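Long-range contacts in allantoin racemase (PDB 5LG5), which interconverts the two enantiomers of allantoin as a racemase of the HyuE family, and may also racemise 5-monosubstituted hydantoins: residues E[89-94]-E[216-221]; E[36-41]-E[58-63]. All coordinates share one frame; numbering follows the deposited sequence.

Interaction 1: E[89-94]-E[216-221]; sequences NVPVVD and GLSTSK
The amide of N89 lies across the aliphatic chain of K221, the two side chains crossing at about a right angle. N89 ND2 is 3.8 Å from K221 CE and about as far from its CG. The K221 chain is bent at chi2 (-58°) and chi3 (-73°), which curls CD and CE back to the amide. Water 1 donates to N89 OD1 and weakly accepts from K221 NZ. K221 NZ also bonds to the backbone O of Y225, in its own loop, and to those of Q85, E86 and L88, at and just past the C-terminal end of helix 81-87.

S218 OG is anti to its backbone N (chi1 -168°). It makes a weak hydrogen bond to N89 O at 3.1 Å, though its proton has another acceptor within reach. S218 OG also lies 3.2 Å from V90 CA and 3.5 Å from P91 CD, beside the backbone from N89 to P91. P91 CG rests 3.7 Å from L217 O.

T219 OG1 works through water. Water 2 links it to V90 O. Water 3 accepts from V92 N and lies 2.9 Å from T219 OG1.

The contact fastens the loop after helix 201-214 to the entry of strand 92-94, an outermost strand, within this chain, of a parallel four-stranded sheet. P91 packs on L212 and V213 of that helix, and V92 on L84 and Q85 of helix 81-87.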
ATOM      1  N   ASN E  89      -1.259  23.331  23.306  1.00 13.47           N
ATOM      2  CA  ASN E  89      -1.091  22.218  24.236  1.00 13.97           C
ATOM      3  C   ASN E  89      -2.437  21.677  24.695  1.00 12.39           C
ATOM      4  O   ASN E  89      -2.583  21.232  25.832  1.00 14.65           O
ATOM      5  CB  ASN E  89      -0.249  22.625  25.454  1.00 18.19           C
ATOM      6  CG  ASN E  89       1.175  22.969  25.089  1.00 23.02           C
ATOM      7  OD1 ASN E  89       1.454  24.036  24.541  1.00 29.15           O
ATOM      8  ND2 ASN E  89       2.094  22.061  25.398  1.00 24.53           N
ATOM      9  N   VAL E  90      -3.431  21.774  23.819  1.00 10.84           N
ATOM     10  CA  VAL E  90      -4.728  21.157  24.037  1.00 12.06           C
ATOM     11  C   VAL E  90      -5.090  20.344  22.803  1.00 10.77           C
ATOM     12  O   VAL E  90      -4.542  20.592  21.726  1.00 12.61           O
ATOM     13  CB  VAL E  90      -5.811  22.210  24.319  1.00  7.98           C
ATOM     14  CG1 VAL E  90      -5.457  22.977  25.597  1.00 10.60           C
ATOM     15  CG2 VAL E  90      -5.976  23.141  23.129  1.00  9.56           C
ATOM     16  N   PRO E  91      -5.985  19.360  22.960  1.00  8.04           N
ATOM     17  CA  PRO E  91      -6.336  18.552  21.790  1.00 11.98           C
ATOM     18  C   PRO E  91      -6.965  19.367  20.671  1.00 10.23           C
ATOM     19  O   PRO E  91      -7.711  20.335  20.894  1.00 10.28           O
ATOM     20  CB  PRO E  91      -7.321  17.496  22.352  1.00 11.27           C
ATOM     21  CG  PRO E  91      -7.764  18.026  23.669  1.00 11.47           C
ATOM     22  CD  PRO E  91      -6.618  18.860  24.193  1.00  8.53           C
ATOM     23  N   VAL E  92      -6.600  18.991  19.453  1.00 10.46           N
ATOM     24  CA  VAL E  92      -7.152  19.593  18.258  1.00  9.32           C
ATOM     25  C   VAL E  92      -7.820  18.478  17.452  1.00 11.77           C
ATOM     26  O   VAL E  92      -7.239  17.423  17.245  1.00 12.44           O
ATOM     27  CB  VAL E  92      -6.049  20.255  17.411  1.00 13.98           C
ATOM     28  CG1 VAL E  92      -6.651  20.913  16.167  1.00 12.09           C
ATOM     29  CG2 VAL E  92      -5.261  21.272  18.253  1.00 10.57           C
ATOM     30  N   VAL E  93      -9.065  18.672  17.054  1.00  9.65           N
ATOM     31  CA  VAL E  93      -9.694  17.675  16.208  1.00  9.50           C
ATOM     32  C   VAL E  93     -10.354  18.294  14.993  1.00 12.76           C
ATOM     33  O   VAL E  93     -11.089  19.279  15.087  1.00 12.86           O
ATOM     34  CB  VAL E  93     -10.576  16.621  16.989  1.00 16.32           C
ATOM     35  CG1 VAL E  93     -10.813  17.016  18.435  1.00 13.54           C
ATOM     36  CG2 VAL E  93     -11.867  16.306  16.244  1.00 10.31           C
ATOM     37  N   ASP E  94     -10.003  17.757  13.837  1.00 12.14           N
ATOM     38  CA  ASP E  94     -10.570  18.240  12.603  1.00 15.04           C
ATOM     39  C   ASP E  94     -11.790  17.398  12.298  1.00 13.73           C
ATOM     40  O   ASP E  94     -11.758  16.173  12.464  1.00 11.48           O
ATOM     41  CB  ASP E  94      -9.552  18.152  11.476  1.00 14.91           C
ATOM     42  CG  ASP E  94     -10.003  18.899  10.271  1.00 17.63           C
ATOM     43  OD1 ASP E  94     -10.919  18.403   9.567  1.00 22.86           O
ATOM     44  OD2 ASP E  94      -9.488  20.018  10.065  1.00 26.61           O
ATOM     45  N   GLY E 216      -7.965  13.094  29.933  1.00 14.14           N
ATOM     46  CA  GLY E 216      -6.713  13.756  30.287  1.00 15.20           C
ATOM     47  C   GLY E 216      -5.665  13.620  29.191  1.00 16.38           C
ATOM     48  O   GLY E 216      -4.478  13.477  29.475  1.00 10.78           O
ATOM     49  N   LEU E 217      -6.113  13.647  27.935  1.00 11.73           N
ATOM     50  CA  LEU E 217      -5.222  13.445  26.794  1.00 12.08           C
ATOM     51  C   LEU E 217      -5.034  14.721  25.976  1.00 13.34           C
ATOM     52  O   LEU E 217      -5.988  15.474  25.738  1.00 11.15           O
ATOM     53  CB  LEU E 217      -5.769  12.331  25.894  1.00 12.16           C
ATOM     54  CG  LEU E 217      -5.824  10.904  26.458  1.00 12.85           C
ATOM     55  CD1 LEU E 217      -6.616  10.005  25.521  1.00 11.17           C
ATOM     56  CD2 LEU E 217      -4.412  10.348  26.632  1.00 12.23           C
ATOM     57  N   SER E 218      -3.801  14.967  25.543  1.00 10.97           N
ATOM     58  CA  SER E 218      -3.546  16.083  24.635  1.00 10.78           C
ATOM     59  C   SER E 218      -2.505  15.726  23.588  1.00  9.38           C
ATOM     60  O   SER E 218      -1.886  14.667  23.656  1.00 11.10           O
ATOM     61  CB  SER E 218      -3.118  17.338  25.412  1.00 11.98           C
ATOM     62  OG  SER E 218      -3.156  18.470  24.552  1.00 14.82           O
ATOM     63  N   THR E 219      -2.320  16.617  22.622  1.00  8.55           N
ATOM     64  CA  THR E 219      -1.347  16.413  21.553  1.00 12.21           C
ATOM     65  C   THR E 219       0.031  16.036  22.103  1.00 11.07           C
ATOM     66  O   THR E 219       0.512  16.625  23.069  1.00 10.86           O
ATOM     67  CB  THR E 219      -1.197  17.681  20.695  1.00 11.21           C
ATOM     68  OG1 THR E 219      -2.490  18.113  20.254  1.00  9.46           O
ATOM     69  CG2 THR E 219      -0.291  17.426  19.493  1.00  7.80           C
ATOM     70  N   SER E 220       0.645  15.016  21.518  1.00  9.98           N
ATOM     71  CA  SER E 220       2.010  14.671  21.882  1.00  9.85           C
ATOM     72  C   SER E 220       2.966  15.774  21.449  1.00 12.39           C
ATOM     73  O   SER E 220       2.952  16.184  20.276  1.00  8.38           O
ATOM     74  CB  SER E 220       2.427  13.361  21.223  1.00  9.28           C
ATOM     75  OG  SER E 220       3.785  13.085  21.530  1.00 10.72           O
ATOM     76  N   LYS E 221       3.816  16.230  22.368  1.00 10.94           N
ATOM     77  CA  LYS E 221       4.733  17.319  22.045  1.00 11.02           C
ATOM     78  C   LYS E 221       6.148  16.810  21.823  1.00 11.44           C
ATOM     79  O   LYS E 221       7.102  17.586  21.806  1.00 16.20           O
ATOM     80  CB  LYS E 221       4.726  18.389  23.144  1.00  9.81           C
ATOM     81  CG  LYS E 221       3.340  18.939  23.524  1.00 12.47           C
ATOM     82  CD  LYS E 221       2.600  19.544  22.332  1.00 11.44           C
ATOM     83  CE  LYS E 221       3.176  20.876  21.903  1.00 11.64           C
ATOM     84  NZ  LYS E 221       2.353  21.459  20.790  1.00  8.41           N
TER
HETATM   85  O   HOH W   1       3.210  24.441  22.242  1.00 25.84           O
HETATM   86  O   HOH W   2      -2.284  20.698  20.132  1.00  8.10           O
HETATM   87  O   HOH W   3      -4.636  16.594  19.097  1.00 11.61           O

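Interaction 2: E[36-41]-E[58-63]; sequences TPYFGA and MDRVMA
The main contact is CH-pi: R60 CD sits over the centre of one face of the Y38 ring, 3.6 Å from the centroid. Further out, the guanidinium lies nearly parallel to the ring, the planes 15° apart. Y38 OH is above the middle of one guanidinium face, 3.3 Å from R60 CZ. The bend at chi2 (52°) brings CD round to the ring. An alanine at R60 would probably leave this face of Y38 without its cover and the ring freer to turn.

Apolar contacts add to this. A63 CB meets the ring edge at Y38 CE1, 3.6 Å away. P37 CA packs 3.6 Å from R60 CG.

Oxygen atoms make further close contacts. T36 O lies 3.2 Å from R60 CD. D59 OD1 meets the edge of the F39 ring, 3.6 Å from F39 CE1. Water 4 accepts from Y38 N at 2.7 Å and donates to D59 OD1, bridging loop and helix.

The contact joins the loop between strands 31-35 and 40-41 to the C-terminal part of helix 47-63. F39 also packs on L52 and A56 of that helix and on W236 of the third subunit. G40 and A41 continue into an antiparallel ladder with a strand of that subunit.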
ATOM      1  N   THR E  36     -14.980  32.623  13.855  1.00 16.12           N
ATOM      2  CA  THR E  36     -14.806  32.875  12.431  1.00 16.43           C
ATOM      3  C   THR E  36     -13.446  33.532  12.247  1.00 18.24           C
ATOM      4  O   THR E  36     -13.133  34.494  12.944  1.00 21.24           O
ATOM      5  CB  THR E  36     -15.912  33.804  11.894  1.00 22.13           C
ATOM      6  OG1 THR E  36     -17.201  33.238  12.191  1.00 18.41           O
ATOM      7  CG2 THR E  36     -15.772  33.991  10.382  1.00 20.08           C
ATOM      8  N   PRO E  37     -12.613  33.005  11.331  1.00 18.29           N
ATOM      9  CA  PRO E  37     -11.277  33.590  11.128  1.00 16.47           C
ATOM     10  C   PRO E  37     -11.357  35.052  10.707  1.00 19.03           C
ATOM     11  O   PRO E  37     -12.373  35.437  10.135  1.00 18.57           O
ATOM     12  CB  PRO E  37     -10.701  32.760   9.970  1.00 15.89           C
ATOM     13  CG  PRO E  37     -11.443  31.453  10.036  1.00 18.19           C
ATOM     14  CD  PRO E  37     -12.840  31.827  10.477  1.00 16.27           C
ATOM     15  N   TYR E  38     -10.310  35.836  10.961  1.00 16.61           N
ATOM     16  CA  TYR E  38     -10.334  37.263  10.642  1.00 20.74           C
ATOM     17  C   TYR E  38     -10.131  37.501   9.151  1.00 23.18           C
ATOM     18  O   TYR E  38     -10.394  38.597   8.648  1.00 23.82           O
ATOM     19  CB  TYR E  38      -9.247  38.011  11.412  1.00 16.96           C
ATOM     20  CG  TYR E  38      -9.428  38.026  12.906  1.00 18.57           C
ATOM     21  CD1 TYR E  38      -8.331  37.908  13.747  1.00 22.01           C
ATOM     22  CD2 TYR E  38     -10.686  38.169  13.479  1.00 19.82           C
ATOM     23  CE1 TYR E  38      -8.475  37.924  15.113  1.00 23.32           C
ATOM     24  CE2 TYR E  38     -10.843  38.183  14.859  1.00 16.90           C
ATOM     25  CZ  TYR E  38      -9.730  38.062  15.665  1.00 20.91           C
ATOM     26  OH  TYR E  38      -9.853  38.071  17.034  1.00 26.10           O
ATOM     27  N   PHE E  39      -9.636  36.484   8.447  1.00 20.95           N
ATOM     28  CA  PHE E  39      -9.475  36.576   6.997  1.00 20.30           C
ATOM     29  C   PHE E  39      -9.640  35.215   6.324  1.00 20.88           C
ATOM     30  O   PHE E  39      -9.854  34.194   6.998  1.00 19.08           O
ATOM     31  CB  PHE E  39      -8.140  37.215   6.621  1.00 22.71           C
ATOM     32  CG  PHE E  39      -6.946  36.434   7.071  1.00 20.05           C
ATOM     33  CD1 PHE E  39      -6.447  36.580   8.357  1.00 19.23           C
ATOM     34  CD2 PHE E  39      -6.313  35.557   6.195  1.00 22.03           C
ATOM     35  CE1 PHE E  39      -5.335  35.863   8.772  1.00 19.46           C
ATOM     36  CE2 PHE E  39      -5.197  34.834   6.594  1.00 23.35           C
ATOM     37  CZ  PHE E  39      -4.707  34.985   7.887  1.00 19.23           C
ATOM     38  N   GLY E  40      -9.559  35.212   4.995  1.00 18.58           N
ATOM     39  CA  GLY E  40      -9.758  34.004   4.209  1.00 17.70           C
ATOM     40  C   GLY E  40     -10.936  34.097   3.256  1.00 20.49           C
ATOM     41  O   GLY E  40     -11.554  35.159   3.124  1.00 21.79           O
ATOM     42  N   ALA E  41     -11.227  32.998   2.559  1.00 16.50           N
ATOM     43  CA  ALA E  41     -12.316  32.963   1.587  1.00 18.82           C
ATOM     44  C   ALA E  41     -13.663  32.707   2.277  1.00 18.09           C
ATOM     45  O   ALA E  41     -13.711  32.117   3.360  1.00 14.08           O
ATOM     46  CB  ALA E  41     -12.041  31.910   0.515  1.00 22.75           C
ATOM     47  N   MET E  58      -5.328  29.237  12.321  1.00 13.28           N
ATOM     48  CA  MET E  58      -4.249  29.320  13.302  1.00 12.79           C
ATOM     49  C   MET E  58      -4.176  30.713  13.922  1.00 13.47           C
ATOM     50  O   MET E  58      -4.100  30.871  15.143  1.00 14.93           O
ATOM     51  CB  MET E  58      -2.911  28.952  12.643  1.00 14.48           C
ATOM     52  CG  MET E  58      -2.697  27.458  12.440  1.00 13.81           C
ATOM     53  SD  MET E  58      -1.076  27.099  11.714  1.00 16.50           S
ATOM     54  CE  MET E  58      -1.614  26.655  10.073  1.00 14.56           C
ATOM     55  N   ASP E  59      -4.234  31.716  13.060  1.00 14.14           N
ATOM     56  CA  ASP E  59      -4.280  33.115  13.481  1.00 17.58           C
ATOM     57  C   ASP E  59      -5.444  33.391  14.451  1.00 14.64           C
ATOM     58  O   ASP E  59      -5.268  33.970  15.529  1.00 12.67           O
ATOM     59  CB  ASP E  59      -4.391  34.001  12.230  1.00 15.88           C
ATOM     60  CG  ASP E  59      -4.491  35.487  12.563  1.00 21.85           C
ATOM     61  OD1 ASP E  59      -5.552  36.113  12.309  1.00 17.99           O
ATOM     62  OD2 ASP E  59      -3.485  36.027  13.058  1.00 13.53           O
ATOM     63  N   ARG E  60      -6.631  32.930  14.075  1.00 17.40           N
ATOM     64  CA  ARG E  60      -7.851  33.179  14.853  1.00 14.39           C
ATOM     65  C   ARG E  60      -7.790  32.549  16.235  1.00 14.43           C
ATOM     66  O   ARG E  60      -8.237  33.123  17.227  1.00 13.26           O
ATOM     67  CB  ARG E  60      -9.071  32.648  14.099  1.00 15.21           C
ATOM     68  CG  ARG E  60     -10.426  33.106  14.641  1.00 14.43           C
ATOM     69  CD  ARG E  60     -10.507  34.621  14.797  1.00 17.31           C
ATOM     70  NE  ARG E  60     -11.532  35.059  15.748  1.00 18.50           N
ATOM     71  CZ  ARG E  60     -11.376  35.149  17.068  1.00 18.06           C
ATOM     72  NH1 ARG E  60     -10.235  34.795  17.645  1.00 15.10           N
ATOM     73  NH2 ARG E  60     -12.381  35.581  17.814  1.00 19.65           N
ATOM     74  N   VAL E  61      -7.254  31.340  16.285  1.00 15.32           N
ATOM     75  CA  VAL E  61      -7.153  30.609  17.535  1.00 13.28           C
ATOM     76  C   VAL E  61      -6.108  31.239  18.459  1.00 14.84           C
ATOM     77  O   VAL E  61      -6.322  31.358  19.668  1.00 14.91           O
ATOM     78  CB  VAL E  61      -6.860  29.113  17.266  1.00 13.48           C
ATOM     79  CG1 VAL E  61      -6.508  28.378  18.563  1.00 12.95           C
ATOM     80  CG2 VAL E  61      -8.062  28.473  16.532  1.00  9.91           C
ATOM     81  N   MET E  62      -4.982  31.628  17.880  1.00 13.48           N
ATOM     82  CA  MET E  62      -3.922  32.295  18.643  1.00 19.10           C
ATOM     83  C   MET E  62      -4.379  33.656  19.172  1.00 17.25           C
ATOM     84  O   MET E  62      -3.953  34.094  20.236  1.00 22.98           O
ATOM     85  CB  MET E  62      -2.654  32.452  17.797  1.00 11.54           C
ATOM     86  CG  MET E  62      -1.931  31.132  17.484  1.00 19.31           C
ATOM     87  SD  MET E  62      -1.590  30.104  18.930  1.00 27.39           S
ATOM     88  CE  MET E  62      -2.908  28.950  18.791  1.00 14.68           C
ATOM     89  N   ALA E  63      -5.218  34.334  18.405  1.00 18.28           N
ATOM     90  CA  ALA E  63      -5.812  35.602  18.840  1.00 19.59           C
ATOM     91  C   ALA E  63      -6.844  35.464  19.960  1.00 22.63           C
ATOM     92  O   ALA E  63      -7.195  36.455  20.594  1.00 28.15           O
ATOM     93  CB  ALA E  63      -6.425  36.332  17.652  1.00 21.04           C
TER
HETATM   94  O   HOH W   4      -7.878  34.840  11.307  1.00 12.20           O

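Overall arrangement
Both contacts are partly buried, and the centre of each lies about 16 Å from the chain's centre. In interaction 1, P91, V92, L217 and T219 are buried while N89 is exposed. In interaction 2, P37, F39 and D59 are buried while Y38 is exposed. Their nearest atoms are about 7 Å apart. Interaction 1 joins parts distant in sequence, mainly through polar groups and three waters. Interaction 2 joins parts close in sequence and rests on an aromatic face, with one water. Both border helix 81-87: interaction 1 through V92 and T219, while segment 58-63 packs on it from its other residues, M58, V61 and M62. Interaction 1 also reaches the second subunit, interaction 2 the third.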